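Local coordinates for protein 6-phosphogluconate dehydrogenase NAD-binding (Dyadobacter fermentans, PDB 4GBJ) that probably works as an NAD(P)-dependent oxidoreductase of the 6-phosphogluconate and 3-hydroxyisobutyrate dehydrogenase type, at residues B[13-25]-B[122-134]. Numbering follows the deposited sequence.
Sequences LGNLGTPIAEILL and PIFARPEAVRAKV
In the Rossmann-type domain, the glycine-rich turn after the first strand, a probable dinucleotide-binding GxGxxG motif that includes G14 and G17, and the helix after it pack through L16, P19, I20 and I23 against I123, P127, V130 and R131. Helices 17-25 and 127-131 run nearly parallel, their axes 9.2 Å apart and only 5° from alignment, and no hydrogen bond links the two segments. V130 sits at the middle of the apolar contact, touched by L16, P19, I20 and I23. Its CG1, anti to the backbone N (chi1 174°), meets I20 CG1 at 3.8 Å, where the two side chains lie roughly perpendicular, and also touches P19 CB and I23 CD1. The two L16 branches part: CD1 lies against I123 CG2 in the conformer modelled here, one of two for I123, while CD2 abuts A125 O at 3.3 Å, the P127 ring at CD and V130 CG2. An alanine here would probably open a gap between I123 and P127 and cost V130 CG2 its contact with the leucine. Deeper in, the CD1 methyls of I20 and I123 meet end to end in that same conformer. The backbone oxygen of I123 accepts a hydrogen bond from K174, the predicted active-site lysine, so this packing adjoins the probable catalytic region. On the exposed flank, R131 extends from CG to NE and lays one face of its guanidinium over P19, with P19 CB 3.9 Å above the plane and over its centre. E22 OE1 stays 4.5 Å from R131 NE, beyond salt-bridge range, though the opposite charges may still attract weakly. At the far end K133, in a Schellman motif with positive phi, runs alongside I23 in the opposite sense, K133 CE lying 4.0 Å from I23 CG1.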
ATOM      1  N   LEU B  13      19.467  24.407   2.628  1.00 44.00           N
ATOM      2  CA  LEU B  13      20.309  23.545   1.823  1.00 45.53           C
ATOM      3  C   LEU B  13      20.591  22.223   2.524  1.00 51.92           C
ATOM      4  O   LEU B  13      21.738  21.759   2.551  1.00 53.32           O
ATOM      5  CB  LEU B  13      21.633  24.265   1.517  1.00 46.16           C
ATOM      6  CG  LEU B  13      21.532  25.697   0.983  1.00 52.13           C
ATOM      7  CD1 LEU B  13      22.914  26.304   0.826  1.00 54.00           C
ATOM      8  CD2 LEU B  13      20.826  25.733  -0.353  1.00 55.70           C
ATOM      9  N   GLY B  14      19.542  21.582   2.998  1.00 47.00           N
ATOM     10  CA  GLY B  14      19.667  20.281   3.646  1.00 46.99           C
ATOM     11  C   GLY B  14      19.810  19.170   2.619  1.00 51.68           C
ATOM     12  O   GLY B  14      20.278  19.403   1.495  1.00 50.75           O
ATOM     13  N   ASN B  15      19.355  17.964   2.984  1.00 49.86           N
ATOM     14  CA  ASN B  15      19.443  16.767   2.135  1.00 50.32           C
ATOM     15  C   ASN B  15      18.710  16.920   0.806  1.00 50.58           C
ATOM     16  O   ASN B  15      19.110  16.276  -0.162  1.00 49.45           O
ATOM     17  CB  ASN B  15      18.895  15.527   2.882  1.00 58.17           C
ATOM     18  CG  ASN B  15      19.807  15.006   3.985  1.00 92.44           C
ATOM     19  OD1 ASN B  15      20.701  15.704   4.495  1.00 83.95           O
ATOM     20  ND2 ASN B  15      19.592  13.762   4.393  1.00 88.68           N
ATOM     21  N   LEU B  16      17.619  17.725   0.759  1.00 44.80           N
ATOM     22  CA  LEU B  16      16.890  17.973  -0.479  1.00 43.28           C
ATOM     23  C   LEU B  16      17.290  19.310  -1.109  1.00 42.96           C
ATOM     24  O   LEU B  16      17.373  19.392  -2.331  1.00 40.93           O
ATOM     25  CB  LEU B  16      15.377  17.931  -0.239  1.00 43.54           C
ATOM     26  CG  LEU B  16      14.793  16.597   0.242  1.00 50.42           C
ATOM     27  CD1 LEU B  16      13.323  16.771   0.609  1.00 51.17           C
ATOM     28  CD2 LEU B  16      14.896  15.519  -0.819  1.00 53.83           C
ATOM     29  N   GLY B  17      17.523  20.343  -0.300  1.00 37.45           N
ATOM     30  CA  GLY B  17      17.893  21.659  -0.819  1.00 37.48           C
ATOM     31  C   GLY B  17      19.180  21.665  -1.628  1.00 43.11           C
ATOM     32  O   GLY B  17      19.258  22.294  -2.690  1.00 42.03           O
ATOM     33  N   THR B  18      20.194  20.930  -1.154  1.00 41.67           N
ATOM     34  CA  THR B  18      21.481  20.852  -1.840  1.00 41.40           C
ATOM     35  C   THR B  18      21.282  20.263  -3.243  1.00 47.04           C
ATOM     36  O   THR B  18      21.449  21.017  -4.209  1.00 46.27           O
ATOM     37  CB  THR B  18      22.517  20.130  -0.992  1.00 48.02           C
ATOM     38  OG1 THR B  18      22.969  21.066  -0.021  1.00 40.17           O
ATOM     39  CG2 THR B  18      23.707  19.622  -1.803  1.00 52.67           C
ATOM     40  N   PRO B  19      20.824  19.010  -3.406  1.00 44.85           N
ATOM     41  CA  PRO B  19      20.660  18.484  -4.771  1.00 45.97           C
ATOM     42  C   PRO B  19      19.701  19.294  -5.637  1.00 48.80           C
ATOM     43  O   PRO B  19      19.936  19.402  -6.839  1.00 46.27           O
ATOM     44  CB  PRO B  19      20.141  17.043  -4.554  1.00 48.22           C
ATOM     45  CG  PRO B  19      19.717  16.984  -3.120  1.00 51.21           C
ATOM     46  CD  PRO B  19      20.586  17.955  -2.400  1.00 46.49           C
ATOM     47  N   ILE B  20      18.632  19.867  -5.051  1.00 41.92           N
ATOM     48  CA  ILE B  20      17.725  20.681  -5.856  1.00 39.63           C
ATOM     49  C   ILE B  20      18.483  21.877  -6.409  1.00 42.44           C
ATOM     50  O   ILE B  20      18.383  22.138  -7.600  1.00 41.33           O
ATOM     51  CB  ILE B  20      16.471  21.126  -5.075  1.00 40.50           C
ATOM     52  CG1 ILE B  20      15.564  19.929  -4.806  1.00 39.59           C
ATOM     53  CG2 ILE B  20      15.691  22.186  -5.880  1.00 41.36           C
ATOM     54  CD1 ILE B  20      14.566  20.121  -3.768  1.00 39.51           C
ATOM     55  N   ALA B  21      19.256  22.576  -5.568  1.00 40.98           N
ATOM     56  CA  ALA B  21      20.009  23.765  -6.006  1.00 42.98           C
ATOM     57  C   ALA B  21      21.082  23.414  -7.051  1.00 47.30           C
ATOM     58  O   ALA B  21      21.318  24.178  -7.985  1.00 47.71           O
ATOM     59  CB  ALA B  21      20.661  24.441  -4.807  1.00 44.48           C
ATOM     60  N   GLU B  22      21.719  22.254  -6.910  1.00 44.48           N
ATOM     61  CA  GLU B  22      22.733  21.819  -7.887  1.00 45.89           C
ATOM     62  C   GLU B  22      22.125  21.669  -9.304  1.00 49.61           C
ATOM     63  O   GLU B  22      22.745  22.049 -10.285  1.00 49.64           O
ATOM     64  CB  GLU B  22      23.371  20.498  -7.443  1.00 48.14           C
ATOM     65  CG  GLU B  22      24.237  20.652  -6.203  1.00 59.40           C
ATOM     66  CD  GLU B  22      24.920  19.396  -5.700  1.00 82.05           C
ATOM     67  OE1 GLU B  22      24.392  18.289  -5.941  1.00 65.54           O
ATOM     68  OE2 GLU B  22      25.965  19.527  -5.021  1.00 79.53           O
ATOM     69  N   ILE B  23      20.921  21.127  -9.402  1.00 46.39           N
ATOM     70  CA  ILE B  23      20.267  20.977 -10.703  1.00 46.48           C
ATOM     71  C   ILE B  23      19.894  22.344 -11.307  1.00 48.63           C
ATOM     72  O   ILE B  23      19.989  22.509 -12.526  1.00 48.89           O
ATOM     73  CB  ILE B  23      19.033  20.057 -10.578  1.00 48.32           C
ATOM     74  CG1 ILE B  23      19.491  18.612 -10.463  1.00 49.33           C
ATOM     75  CG2 ILE B  23      18.052  20.211 -11.736  1.00 49.55           C
ATOM     76  CD1 ILE B  23      18.561  17.763  -9.666  1.00 56.68           C
ATOM     77  N   LEU B  24      19.454  23.306 -10.480  1.00 42.58           N
ATOM     78  CA  LEU B  24      19.064  24.609 -11.011  1.00 42.02           C
ATOM     79  C   LEU B  24      20.300  25.366 -11.469  1.00 47.14           C
ATOM     80  O   LEU B  24      20.233  26.042 -12.487  1.00 51.27           O
ATOM     81  CB  LEU B  24      18.239  25.405  -9.970  1.00 40.11           C
ATOM     82  CG  LEU B  24      16.921  24.752  -9.551  1.00 42.85           C
ATOM     83  CD1 LEU B  24      16.171  25.630  -8.516  1.00 41.78           C
ATOM     84  CD2 LEU B  24      16.027  24.430 -10.762  1.00 44.14           C
ATOM     85  N   LEU B  25      21.440  25.177 -10.800  1.00 41.29           N
ATOM     86  CA  LEU B  25      22.702  25.747 -11.253  1.00 43.09           C
ATOM     87  C   LEU B  25      23.139  25.097 -12.590  1.00 51.54           C
ATOM     88  O   LEU B  25      23.379  25.825 -13.557  1.00 52.99           O
ATOM     89  CB  LEU B  25      23.783  25.572 -10.192  1.00 42.46           C
ATOM     90  CG  LEU B  25      23.624  26.446  -8.985  1.00 47.53           C
ATOM     91  CD1 LEU B  25      24.489  25.937  -7.832  1.00 48.84           C
ATOM     92  CD2 LEU B  25      23.931  27.937  -9.322  1.00 50.20           C
ATOM     93  N   PRO B 122       5.214  21.175  -2.006  1.00 25.01           N
ATOM     94  CA  PRO B 122       5.862  20.005  -1.367  1.00 25.44           C
ATOM     95  C   PRO B 122       6.391  19.012  -2.384  1.00 29.83           C
ATOM     96  O   PRO B 122       5.761  18.795  -3.414  1.00 27.04           O
ATOM     97  CB  PRO B 122       4.746  19.406  -0.514  1.00 26.94           C
ATOM     98  CG  PRO B 122       3.477  19.965  -1.072  1.00 30.56           C
ATOM     99  CD  PRO B 122       3.811  21.309  -1.577  1.00 27.40           C
ATOM    100  N   ILE B 123       7.532  18.397  -2.074  0.50 29.98           N
ATOM    101  CA  ILE B 123       8.209  17.459  -2.974  0.50 31.62           C
ATOM    102  C   ILE B 123       8.050  16.022  -2.482  0.50 34.35           C
ATOM    103  O   ILE B 123       8.178  15.729  -1.286  0.50 30.07           O
ATOM    104  CB  ILE B 123       9.710  17.855  -3.186  0.50 36.38           C
ATOM    105  CG1 ILE B 123      10.377  16.995  -4.294  0.50 39.91           C
ATOM    106  CG2 ILE B 123      10.527  17.805  -1.891  0.50 35.37           C
ATOM    107  CD1 ILE B 123      11.737  17.543  -4.755  0.50 43.71           C
ATOM    108  N   PHE B 124       7.826  15.116  -3.453  1.00 32.60           N
ATOM    109  CA  PHE B 124       7.677  13.690  -3.240  1.00 34.34           C
ATOM    110  C   PHE B 124       8.913  13.098  -3.835  1.00 37.65           C
ATOM    111  O   PHE B 124       8.937  12.749  -5.016  1.00 37.38           O
ATOM    112  CB  PHE B 124       6.394  13.161  -3.914  1.00 37.09           C
ATOM    113  CG  PHE B 124       5.113  13.807  -3.420  1.00 35.86           C
ATOM    114  CD1 PHE B 124       4.181  13.074  -2.705  1.00 36.53           C
ATOM    115  CD2 PHE B 124       4.880  15.170  -3.607  1.00 36.24           C
ATOM    116  CE1 PHE B 124       2.985  13.650  -2.297  1.00 35.63           C
ATOM    117  CE2 PHE B 124       3.733  15.775  -3.112  1.00 38.67           C
ATOM    118  CZ  PHE B 124       2.759  15.002  -2.521  1.00 37.54           C
ATOM    119  N   ALA B 125       9.993  13.117  -3.063  1.00 36.37           N
ATOM    120  CA  ALA B 125      11.285  12.615  -3.545  1.00 39.74           C
ATOM    121  C   ALA B 125      12.278  12.471  -2.431  1.00 47.87           C
ATOM    122  O   ALA B 125      12.526  13.433  -1.723  1.00 48.30           O
ATOM    123  CB  ALA B 125      11.875  13.587  -4.585  1.00 40.05           C
ATOM    124  N   ARG B 126      12.914  11.327  -2.330  1.00 49.76           N
ATOM    125  CA  ARG B 126      14.054  11.153  -1.439  1.00 52.97           C
ATOM    126  C   ARG B 126      15.278  11.756  -2.188  1.00 59.49           C
ATOM    127  O   ARG B 126      15.236  11.852  -3.419  1.00 57.68           O
ATOM    128  CB  ARG B 126      14.247   9.672  -1.089  1.00 57.60           C
ATOM    129  CG  ARG B 126      13.049   9.095  -0.332  1.00 75.54           C
ATOM    130  CD  ARG B 126      13.348   7.762   0.345  1.00 89.22           C
ATOM    131  NE  ARG B 126      13.431   6.655  -0.613  1.00101.84           N
ATOM    132  CZ  ARG B 126      12.391   6.019  -1.156  1.00115.35           C
ATOM    133  NH1 ARG B 126      11.146   6.378  -0.855  1.00101.94           N
ATOM    134  NH2 ARG B 126      12.588   5.028  -2.014  1.00104.79           N
ATOM    135  N   PRO B 127      16.363  12.166  -1.499  1.00 60.01           N
ATOM    136  CA  PRO B 127      17.518  12.786  -2.203  1.00 62.29           C
ATOM    137  C   PRO B 127      18.013  12.087  -3.475  1.00 67.67           C
ATOM    138  O   PRO B 127      18.382  12.768  -4.436  1.00 66.53           O
ATOM    139  CB  PRO B 127      18.611  12.766  -1.143  1.00 65.97           C
ATOM    140  CG  PRO B 127      17.859  12.939   0.132  1.00 68.33           C
ATOM    141  CD  PRO B 127      16.561  12.178  -0.037  1.00 62.09           C
ATOM    142  N   GLU B 128      17.959  10.746  -3.511  1.00 65.77           N
ATOM    143  CA  GLU B 128      18.397   9.991  -4.684  1.00 68.31           C
ATOM    144  C   GLU B 128      17.456  10.251  -5.864  1.00 69.16           C
ATOM    145  O   GLU B 128      17.919  10.403  -7.001  1.00 71.64           O
ATOM    146  CB  GLU B 128      18.470   8.474  -4.417  1.00 72.44           C
ATOM    147  CG  GLU B 128      19.023   8.062  -3.056  1.00 90.27           C
ATOM    148  CD  GLU B 128      17.992   7.942  -1.943  1.00 97.34           C
ATOM    149  OE1 GLU B 128      18.027   8.801  -1.032  1.00 68.24           O
ATOM    150  OE2 GLU B 128      17.113   7.046  -2.014  1.00 76.88           O
ATOM    151  N   ALA B 129      16.136  10.301  -5.587  1.00 59.37           N
ATOM    152  CA  ALA B 129      15.112  10.527  -6.611  1.00 56.03           C
ATOM    153  C   ALA B 129      15.247  11.901  -7.238  1.00 56.25           C
ATOM    154  O   ALA B 129      14.829  12.062  -8.388  1.00 54.73           O
ATOM    155  CB  ALA B 129      13.703  10.352  -6.027  1.00 53.78           C
ATOM    156  N   VAL B 130      15.808  12.897  -6.483  1.00 51.84           N
ATOM    157  CA  VAL B 130      16.042  14.268  -6.961  1.00 49.52           C
ATOM    158  C   VAL B 130      17.194  14.265  -7.942  1.00 55.58           C
ATOM    159  O   VAL B 130      17.095  14.891  -8.999  1.00 54.39           O
ATOM    160  CB  VAL B 130      16.312  15.279  -5.823  1.00 51.28           C
ATOM    161  CG1 VAL B 130      16.687  16.652  -6.394  1.00 51.75           C
ATOM    162  CG2 VAL B 130      15.107  15.392  -4.884  1.00 47.50           C
ATOM    163  N   ARG B 131      18.307  13.596  -7.583  1.00 55.02           N
ATOM    164  CA  ARG B 131      19.475  13.519  -8.459  1.00 57.53           C
ATOM    165  C   ARG B 131      19.090  12.801  -9.733  1.00 63.48           C
ATOM    166  O   ARG B 131      19.463  13.262 -10.811  1.00 65.24           O
ATOM    167  CB  ARG B 131      20.667  12.846  -7.754  1.00 59.33           C
ATOM    168  CG  ARG B 131      21.241  13.704  -6.627  1.00 68.12           C
ATOM    169  CD  ARG B 131      22.577  13.224  -6.071  1.00 80.66           C
ATOM    170  NE  ARG B 131      23.068  14.138  -5.025  1.00 84.89           N
ATOM    171  CZ  ARG B 131      22.690  14.133  -3.743  1.00 94.21           C
ATOM    172  NH1 ARG B 131      21.815  13.233  -3.298  1.00 69.59           N
ATOM    173  NH2 ARG B 131      23.192  15.023  -2.894  1.00 83.45           N
ATOM    174  N   ALA B 132      18.254  11.744  -9.623  1.00 59.09           N
ATOM    175  CA  ALA B 132      17.780  10.991 -10.787  1.00 60.70           C
ATOM    176  C   ALA B 132      16.596  11.682 -11.489  1.00 63.88           C
ATOM    177  O   ALA B 132      16.196  11.222 -12.551  1.00 65.85           O
ATOM    178  CB  ALA B 132      17.386   9.576 -10.369  1.00 61.83           C
ATOM    179  N   LYS B 133      16.050  12.775 -10.912  1.00 58.30           N
ATOM    180  CA  LYS B 133      14.925  13.564 -11.445  1.00 57.60           C
ATOM    181  C   LYS B 133      13.655  12.694 -11.667  1.00 65.46           C
ATOM    182  O   LYS B 133      12.845  13.022 -12.540  1.00 67.99           O
ATOM    183  CB  LYS B 133      15.333  14.293 -12.741  1.00 61.32           C
ATOM    184  CG  LYS B 133      16.541  15.235 -12.553  1.00 64.38           C
ATOM    185  CD  LYS B 133      17.117  15.719 -13.865  1.00 65.34           C
ATOM    186  CE  LYS B 133      18.461  16.374 -13.677  1.00 64.23           C
ATOM    187  NZ  LYS B 133      19.157  16.568 -14.974  1.00 80.14           N
ATOM    188  N   VAL B 134      13.461  11.635 -10.824  1.00 59.53           N
ATOM    189  CA  VAL B 134      12.322  10.694 -10.898  1.00 57.41           C
ATOM    190  C   VAL B 134      11.220  11.043  -9.847  1.00 52.99           C
ATOM    191  O   VAL B 134      10.223  10.333  -9.743  1.00 50.74           O
ATOM    192  CB  VAL B 134      12.746   9.205 -10.754  1.00 63.00           C
ATOM    193  CG1 VAL B 134      13.574   8.753 -11.944  1.00 66.60           C
ATOM    194  CG2 VAL B 134      13.481   8.928  -9.440  1.00 62.17           C
TER